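Local coordinates for vacuolar protein sorting 29 (Cryptosporidium parvum, PDB 2A22) that probably serves in vesicular protein sorting as the Vps29 subunit of a retromer-type complex, built on a calcineurin-like phosphoesterase fold, at residues A[27-32]-A[49-54]; A[73-78]-A[93-98]. All coordinates share one frame; numbering follows the deposited sequence.

Contact 1: A[27-32]-A[49-54]; sequences LVLLIG and ELLATD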
ATOM      1  N   LEU A  27      -6.394  -6.194  10.502  1.00 16.63           N
ATOM      2  CA  LEU A  27      -6.327  -4.794  10.114  1.00 17.38           C
ATOM      3  C   LEU A  27      -5.062  -4.595   9.288  1.00 16.32           C
ATOM      4  O   LEU A  27      -3.945  -4.815   9.761  1.00 17.47           O
ATOM      5  CB  LEU A  27      -6.396  -3.853  11.350  1.00 17.95           C
ATOM      6  CG  LEU A  27      -6.440  -2.349  11.060  1.00 14.35           C
ATOM      7  CD1 LEU A  27      -7.734  -1.934  10.337  1.00 11.91           C
ATOM      8  CD2 LEU A  27      -6.274  -1.542  12.381  1.00 15.84           C
ATOM      9  N   VAL A  28      -5.257  -4.216   8.036  1.00 14.75           N
ATOM     10  CA  VAL A  28      -4.176  -4.186   7.066  1.00 15.96           C
ATOM     11  C   VAL A  28      -3.840  -2.758   6.668  1.00 17.10           C
ATOM     12  O   VAL A  28      -4.718  -2.031   6.170  1.00 16.70           O
ATOM     13  CB  VAL A  28      -4.533  -4.973   5.763  1.00 16.92           C
ATOM     14  CG1 VAL A  28      -3.265  -5.175   4.941  1.00 14.31           C
ATOM     15  CG2 VAL A  28      -5.171  -6.316   6.097  1.00 15.45           C
ATOM     16  N   LEU A  29      -2.575  -2.375   6.886  1.00 16.81           N
ATOM     17  CA  LEU A  29      -2.082  -1.074   6.467  1.00 17.10           C
ATOM     18  C   LEU A  29      -1.595  -1.158   5.013  1.00 15.39           C
ATOM     19  O   LEU A  29      -0.765  -1.994   4.677  1.00 16.65           O
ATOM     20  CB  LEU A  29      -0.973  -0.571   7.418  1.00 17.11           C
ATOM     21  CG  LEU A  29      -0.146   0.636   6.924  1.00 17.52           C
ATOM     22  CD1 LEU A  29      -1.030   1.899   6.806  1.00 13.36           C
ATOM     23  CD2 LEU A  29       1.069   0.900   7.852  1.00 20.77           C
ATOM     24  N   LEU A  30      -2.148  -0.305   4.159  1.00 16.54           N
ATOM     25  CA  LEU A  30      -1.741  -0.201   2.743  1.00 16.07           C
ATOM     26  C   LEU A  30      -1.055   1.141   2.569  1.00 16.40           C
ATOM     27  O   LEU A  30      -1.647   2.197   2.861  1.00 17.02           O
ATOM     28  CB  LEU A  30      -2.956  -0.315   1.814  1.00 14.45           C
ATOM     29  CG  LEU A  30      -3.964  -1.437   2.158  1.00 14.27           C
ATOM     30  CD1 LEU A  30      -5.160  -1.434   1.205  1.00 11.65           C
ATOM     31  CD2 LEU A  30      -3.249  -2.786   2.093  1.00  9.50           C
ATOM     32  N   ILE A  31       0.203   1.102   2.125  1.00 14.68           N
ATOM     33  CA  ILE A  31       1.073   2.276   2.200  1.00 13.98           C
ATOM     34  C   ILE A  31       2.193   2.135   1.156  1.00 16.77           C
ATOM     35  O   ILE A  31       2.568   1.011   0.786  1.00 18.40           O
ATOM     36  CB  ILE A  31       1.577   2.460   3.679  1.00 13.17           C
ATOM     37  CG1 ILE A  31       2.080   3.875   3.924  1.00 14.41           C
ATOM     38  CG2 ILE A  31       2.550   1.294   4.129  1.00 11.42           C
ATOM     39  CD1 ILE A  31       2.416   4.177   5.384  1.00 13.81           C
ATOM     40  N   GLY A  32       2.668   3.247   0.606  1.00 14.76           N
ATOM     41  CA  GLY A  32       3.850   3.193  -0.244  1.00 13.77           C
ATOM     42  C   GLY A  32       4.239   4.548  -0.840  1.00 16.39           C
ATOM     43  O   GLY A  32       3.699   5.596  -0.457  1.00 12.62           O
ATOM     44  N   GLU A  49       0.331   8.553  15.183  1.00 39.48           N
ATOM     45  CA  GLU A  49      -0.414   7.688  16.060  1.00 43.90           C
ATOM     46  C   GLU A  49      -1.309   6.740  15.286  1.00 39.89           C
ATOM     47  O   GLU A  49      -1.501   5.596  15.708  1.00 39.03           O
ATOM     48  CB  GLU A  49      -1.224   8.517  17.060  1.00 46.04           C
ATOM     49  CG  GLU A  49      -0.359   9.097  18.185  1.00 52.97           C
ATOM     50  CD  GLU A  49      -1.171   9.822  19.254  1.00 56.09           C
ATOM     51  OE1 GLU A  49      -2.350  10.202  18.999  1.00 65.13           O
ATOM     52  OE2 GLU A  49      -0.614  10.020  20.364  1.00 67.04           O
ATOM     53  N   LEU A  50      -1.836   7.200  14.149  1.00 35.18           N
ATOM     54  CA  LEU A  50      -2.612   6.324  13.283  1.00 32.04           C
ATOM     55  C   LEU A  50      -1.804   5.094  12.869  1.00 28.84           C
ATOM     56  O   LEU A  50      -2.302   3.974  12.975  1.00 28.08           O
ATOM     57  CB  LEU A  50      -3.166   7.076  12.065  1.00 31.49           C
ATOM     58  CG  LEU A  50      -4.455   7.881  12.291  1.00 36.09           C
ATOM     59  CD1 LEU A  50      -4.745   8.755  11.077  1.00 36.35           C
ATOM     60  CD2 LEU A  50      -5.697   7.029  12.653  1.00 31.36           C
ATOM     61  N   LEU A  51      -0.558   5.305  12.429  1.00 25.75           N
ATOM     62  CA  LEU A  51       0.369   4.211  12.096  1.00 25.50           C
ATOM     63  C   LEU A  51       0.948   3.423  13.285  1.00 25.73           C
ATOM     64  O   LEU A  51       1.491   2.335  13.100  1.00 24.02           O
ATOM     65  CB  LEU A  51       1.489   4.727  11.186  1.00 25.78           C
ATOM     66  CG  LEU A  51       0.959   5.516   9.967  1.00 26.13           C
ATOM     67  CD1 LEU A  51       2.034   6.308   9.255  1.00 26.76           C
ATOM     68  CD2 LEU A  51       0.200   4.617   9.000  1.00 20.30           C
ATOM     69  N   ALA A  52       0.830   3.970  14.494  1.00 25.21           N
ATOM     70  CA  ALA A  52       1.310   3.296  15.706  1.00 27.52           C
ATOM     71  C   ALA A  52       0.259   2.367  16.322  1.00 28.22           C
ATOM     72  O   ALA A  52       0.565   1.645  17.264  1.00 26.85           O
ATOM     73  CB  ALA A  52       1.783   4.328  16.762  1.00 26.09           C
ATOM     74  N   THR A  53      -0.971   2.379  15.798  1.00 28.81           N
ATOM     75  CA  THR A  53      -2.035   1.571  16.400  1.00 32.02           C
ATOM     76  C   THR A  53      -1.715   0.077  16.507  1.00 32.25           C
ATOM     77  O   THR A  53      -1.262  -0.546  15.542  1.00 32.59           O
ATOM     78  CB  THR A  53      -3.421   1.763  15.743  1.00 34.26           C
ATOM     79  OG1 THR A  53      -4.291   0.720  16.199  1.00 42.56           O
ATOM     80  CG2 THR A  53      -3.366   1.679  14.268  1.00 30.40           C
ATOM     81  N   ASP A  54      -1.951  -0.469  17.697  1.00 32.11           N
ATOM     82  CA  ASP A  54      -1.653  -1.864  18.056  1.00 33.90           C
ATOM     83  C   ASP A  54      -2.332  -2.874  17.148  1.00 28.92           C
ATOM     84  O   ASP A  54      -1.852  -3.970  16.968  1.00 28.48           O
ATOM     85  CB  ASP A  54      -2.179  -2.145  19.494  1.00 38.68           C
ATOM     86  CG  ASP A  54      -1.139  -1.901  20.569  1.00 46.79           C
ATOM     87  OD1 ASP A  54       0.067  -1.762  20.243  1.00 57.07           O
ATOM     88  OD2 ASP A  54      -1.529  -1.856  21.758  1.00 52.76           O
TER
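Leu29 is held by backbone hydrogen bonds to Tyr58 and Leu60 of the adjacent parallel strand and sends its side chain across to Leu51. The contact lies within the beta-alpha-beta unit formed by strand 26-31, the short helix 48-52 and strand 58-61, part of the calcineurin-like phosphoesterase fold. No hydrogen bond joins 27-32 to 49-54, and the pairing is wholly apolar. Leu29 and Ile31 project from the face of the strand turned to the helix, whereas Val28 and Leu30 lie on the other face, where both touch Leu60. With CG of Leu29 anti to its own backbone nitrogen (chi1 167°), both of its methyl groups are presented to the helix. Leu51 reaches them with a single branch: its CD2 sits 3.7 Å from Leu29 CD1 and 4.0 Å from Leu29 CD2, the two side chains meeting at about a right angle. Phe184 of strand 183-190 touches both leucines, and Leu43 packs on Leu51, adding to the buried layer between helix and sheet. Further along the strand the approach is slacker, Ile31 offering the end of its extended chain to the same methyl, with CD1 4.3 Å from Leu51 CD2.

Contact 2: A[73-78]-A[93-98]; sequences MLKNIT and FNPDPE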
ATOM      1  N   MET A  73      11.484   0.818   9.883  1.00 19.63           N
ATOM      2  CA  MET A  73      10.326   1.337  10.603  1.00 20.41           C
ATOM      3  C   MET A  73       9.086   0.481  10.253  1.00 21.15           C
ATOM      4  O   MET A  73       8.390  -0.030  11.149  1.00 21.41           O
ATOM      5  CB  MET A  73      10.138   2.834  10.302  1.00 21.18           C
ATOM      6  CG  MET A  73       8.836   3.485  10.881  1.00 24.84           C
ATOM      7  SD  MET A  73       7.372   3.265   9.808  1.00 29.11           S
ATOM      8  CE  MET A  73       6.118   4.202  10.730  1.00 35.41           C
ATOM      9  N   LEU A  74       8.862   0.271   8.958  1.00 20.27           N
ATOM     10  CA  LEU A  74       7.726  -0.533   8.479  1.00 20.46           C
ATOM     11  C   LEU A  74       7.800  -1.981   8.942  1.00 20.50           C
ATOM     12  O   LEU A  74       6.779  -2.551   9.358  1.00 20.62           O
ATOM     13  CB  LEU A  74       7.604  -0.472   6.957  1.00 19.76           C
ATOM     14  CG  LEU A  74       7.172   0.839   6.294  1.00 21.96           C
ATOM     15  CD1 LEU A  74       7.455   0.752   4.800  1.00 19.82           C
ATOM     16  CD2 LEU A  74       5.688   1.190   6.530  1.00 19.20           C
ATOM     17  N   LYS A  75       8.994  -2.569   8.911  1.00 19.81           N
ATOM     18  CA  LYS A  75       9.166  -3.918   9.444  1.00 21.97           C
ATOM     19  C   LYS A  75       8.847  -4.018  10.936  1.00 21.37           C
ATOM     20  O   LYS A  75       8.358  -5.044  11.398  1.00 19.13           O
ATOM     21  CB  LYS A  75      10.570  -4.456   9.196  1.00 22.42           C
ATOM     22  CG  LYS A  75      10.914  -4.657   7.726  1.00 26.19           C
ATOM     23  CD  LYS A  75       9.947  -5.584   7.002  1.00 28.92           C
ATOM     24  CE  LYS A  75      10.485  -6.979   6.884  1.00 30.38           C
ATOM     25  NZ  LYS A  75       9.636  -7.736   5.921  1.00 30.31           N
ATOM     26  N   ASN A  76       9.099  -2.945  11.671  1.00 23.43           N
ATOM     27  CA  ASN A  76       8.831  -2.931  13.115  1.00 26.53           C
ATOM     28  C   ASN A  76       7.369  -2.707  13.512  1.00 25.20           C
ATOM     29  O   ASN A  76       7.017  -2.850  14.685  1.00 24.53           O
ATOM     30  CB  ASN A  76       9.719  -1.916  13.828  1.00 27.27           C
ATOM     31  CG  ASN A  76      11.045  -2.501  14.196  1.00 37.79           C
ATOM     32  OD1 ASN A  76      11.112  -3.525  14.898  1.00 46.03           O
ATOM     33  ND2 ASN A  76      12.124  -1.880  13.715  1.00 39.83           N
ATOM     34  N   ILE A  77       6.515  -2.369  12.549  1.00 22.06           N
ATOM     35  CA  ILE A  77       5.110  -2.158  12.873  1.00 19.42           C
ATOM     36  C   ILE A  77       4.526  -3.455  13.440  1.00 23.16           C
ATOM     37  O   ILE A  77       3.849  -3.428  14.467  1.00 23.99           O
ATOM     38  CB  ILE A  77       4.320  -1.629  11.661  1.00 17.67           C
ATOM     39  CG1 ILE A  77       4.750  -0.167  11.400  1.00 15.96           C
ATOM     40  CG2 ILE A  77       2.808  -1.758  11.893  1.00 15.79           C
ATOM     41  CD1 ILE A  77       4.090   0.494  10.244  1.00 13.90           C
ATOM     42  N   THR A  78       4.807  -4.587  12.789  1.00 22.59           N
ATOM     43  CA  THR A  78       4.193  -5.863  13.171  1.00 21.71           C
ATOM     44  C   THR A  78       5.005  -6.964  12.495  1.00 23.69           C
ATOM     45  O   THR A  78       5.855  -6.674  11.644  1.00 21.81           O
ATOM     46  CB  THR A  78       2.658  -5.900  12.806  1.00 23.26           C
ATOM     47  OG1 THR A  78       2.028  -7.064  13.382  1.00 22.92           O
ATOM     48  CG2 THR A  78       2.416  -5.879  11.251  1.00 18.46           C
ATOM     49  N   PHE A  93      17.416  -2.831   1.409  1.00 20.11           N
ATOM     50  CA  PHE A  93      17.863  -4.184   1.620  1.00 22.08           C
ATOM     51  C   PHE A  93      16.724  -4.934   2.316  1.00 22.23           C
ATOM     52  O   PHE A  93      16.231  -4.485   3.330  1.00 23.63           O
ATOM     53  CB  PHE A  93      19.118  -4.156   2.507  1.00 23.07           C
ATOM     54  CG  PHE A  93      19.526  -5.497   3.044  1.00 24.99           C
ATOM     55  CD1 PHE A  93      20.226  -6.401   2.239  1.00 19.95           C
ATOM     56  CD2 PHE A  93      19.233  -5.844   4.368  1.00 21.50           C
ATOM     57  CE1 PHE A  93      20.619  -7.647   2.737  1.00 26.16           C
ATOM     58  CE2 PHE A  93      19.608  -7.083   4.886  1.00 24.93           C
ATOM     59  CZ  PHE A  93      20.307  -7.993   4.082  1.00 24.25           C
ATOM     60  N   ASN A  94      16.299  -6.061   1.752  1.00 21.89           N
ATOM     61  CA  ASN A  94      15.261  -6.872   2.359  1.00 22.06           C
ATOM     62  C   ASN A  94      15.890  -7.671   3.503  1.00 26.37           C
ATOM     63  O   ASN A  94      16.745  -8.531   3.270  1.00 26.29           O
ATOM     64  CB  ASN A  94      14.655  -7.814   1.316  1.00 20.97           C
ATOM     65  CG  ASN A  94      13.452  -8.592   1.840  1.00 18.94           C
ATOM     66  OD1 ASN A  94      13.181  -8.611   3.038  1.00 16.92           O
ATOM     67  ND2 ASN A  94      12.735  -9.258   0.928  1.00 16.25           N
ATOM     68  N   PRO A  95      15.481  -7.387   4.746  1.00 27.81           N
ATOM     69  CA  PRO A  95      16.096  -8.164   5.810  1.00 31.59           C
ATOM     70  C   PRO A  95      15.481  -9.543   6.025  1.00 35.60           C
ATOM     71  O   PRO A  95      15.826 -10.174   7.007  1.00 36.83           O
ATOM     72  CB  PRO A  95      15.868  -7.297   7.041  1.00 30.83           C
ATOM     73  CG  PRO A  95      14.568  -6.592   6.736  1.00 31.36           C
ATOM     74  CD  PRO A  95      14.526  -6.384   5.252  1.00 26.02           C
ATOM     75  N   ASP A  96      14.577 -10.010   5.156  1.00 38.96           N
ATOM     76  CA  ASP A  96      14.064 -11.382   5.299  1.00 44.88           C
ATOM     77  C   ASP A  96      15.139 -12.398   4.858  1.00 47.45           C
ATOM     78  O   ASP A  96      15.709 -12.269   3.776  1.00 45.25           O
ATOM     79  CB  ASP A  96      12.728 -11.584   4.559  1.00 47.37           C
ATOM     80  CG  ASP A  96      11.555 -10.786   5.197  1.00 52.84           C
ATOM     81  OD1 ASP A  96      11.618 -10.376   6.396  1.00 53.25           O
ATOM     82  OD2 ASP A  96      10.555 -10.560   4.480  1.00 53.60           O
ATOM     83  N   PRO A  97      15.426 -13.410   5.707  1.00 51.67           N
ATOM     84  CA  PRO A  97      16.678 -14.181   5.594  1.00 53.46           C
ATOM     85  C   PRO A  97      16.777 -14.983   4.302  1.00 55.47           C
ATOM     86  O   PRO A  97      17.876 -15.149   3.746  1.00 57.69           O
ATOM     87  CB  PRO A  97      16.619 -15.121   6.805  1.00 54.19           C
ATOM     88  CG  PRO A  97      15.595 -14.498   7.728  1.00 54.06           C
ATOM     89  CD  PRO A  97      14.587 -13.912   6.808  1.00 52.66           C
ATOM     90  N   GLU A  98      15.628 -15.449   3.820  1.00 55.41           N
ATOM     91  CA  GLU A  98      15.554 -16.198   2.573  1.00 54.65           C
ATOM     92  C   GLU A  98      15.857 -15.358   1.324  1.00 50.36           C
ATOM     93  O   GLU A  98      16.178 -15.915   0.280  1.00 49.32           O
ATOM     94  CB  GLU A  98      14.161 -16.827   2.445  1.00 57.84           C
ATOM     95  CG  GLU A  98      14.158 -18.213   1.786  1.00 66.36           C
ATOM     96  CD  GLU A  98      15.027 -19.223   2.540  1.00 72.78           C
ATOM     97  OE1 GLU A  98      14.782 -19.431   3.755  1.00 74.72           O
ATOM     98  OE2 GLU A  98      15.954 -19.799   1.918  1.00 72.56           O
TER
HETATM   99  O   HOH W   1      10.299  -7.778   3.396  1.00 33.00           O
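The C-terminal part of helix 68-77 meets the irregular loop between strands 81-83 and 106-111 at the protein surface, where a lysine and an aspartate form a salt bridge. Lys75 points toward the loop, its chain bent at chi2 (-57°) and chi3 (-99°), which brings the ammonium group up to the carboxylate of Asp96. NZ stands 3.3 Å from both OD1 and OD2 of Asp96, a salt bridge whose two hydrogen bonds are both weak. A water bridges the same pair: it accepts from Lys75 NZ at 2.6 Å and donates to Asp96 OD2 at 3.0 Å. NZ also bonds to the carbonyl oxygen of Val81, its main polar partner, so the same group ties the helix to the start of strand 81-83. Next to the ammonium group, CE of Lys75 lies against the ring of Pro95, 4.1 Å from its CG. The loop has its own internal brace. Asp96 N donates to Asn94 OD1 at 2.9 Å and nearly straight (164°), approaching from above the amide carbonyl plane, while Asn94 ND2 is bonded to Val102 O. This side-chain bond to the nitrogen two residues on, spanning Pro95 and ending on the backbone of the same Asp96 whose carboxylate meets Lys75, is an Asx turn.

Contact 1 is buried and apolar, made by the methyl groups of branched side chains between a central strand and a short helix; contact 2 is a surface contact whose main features are a charge pair, a bridging water and a polar loop turn. Their centres lie about 15 Å apart, yet they share packing through helix 68-77. Its inner residues reach the strand of contact 1, with Ile77 CD1 3.9 Å from Leu29 CD2 and Leu74 CD2 4.0 Å from Ile31 CG2, while Lys75, set between them in sequence, turns outward to the loop. One helix thus joins the hydrophobic layer over the sheet to the solvent-facing salt bridge, and the two contacts follow in series along the chain.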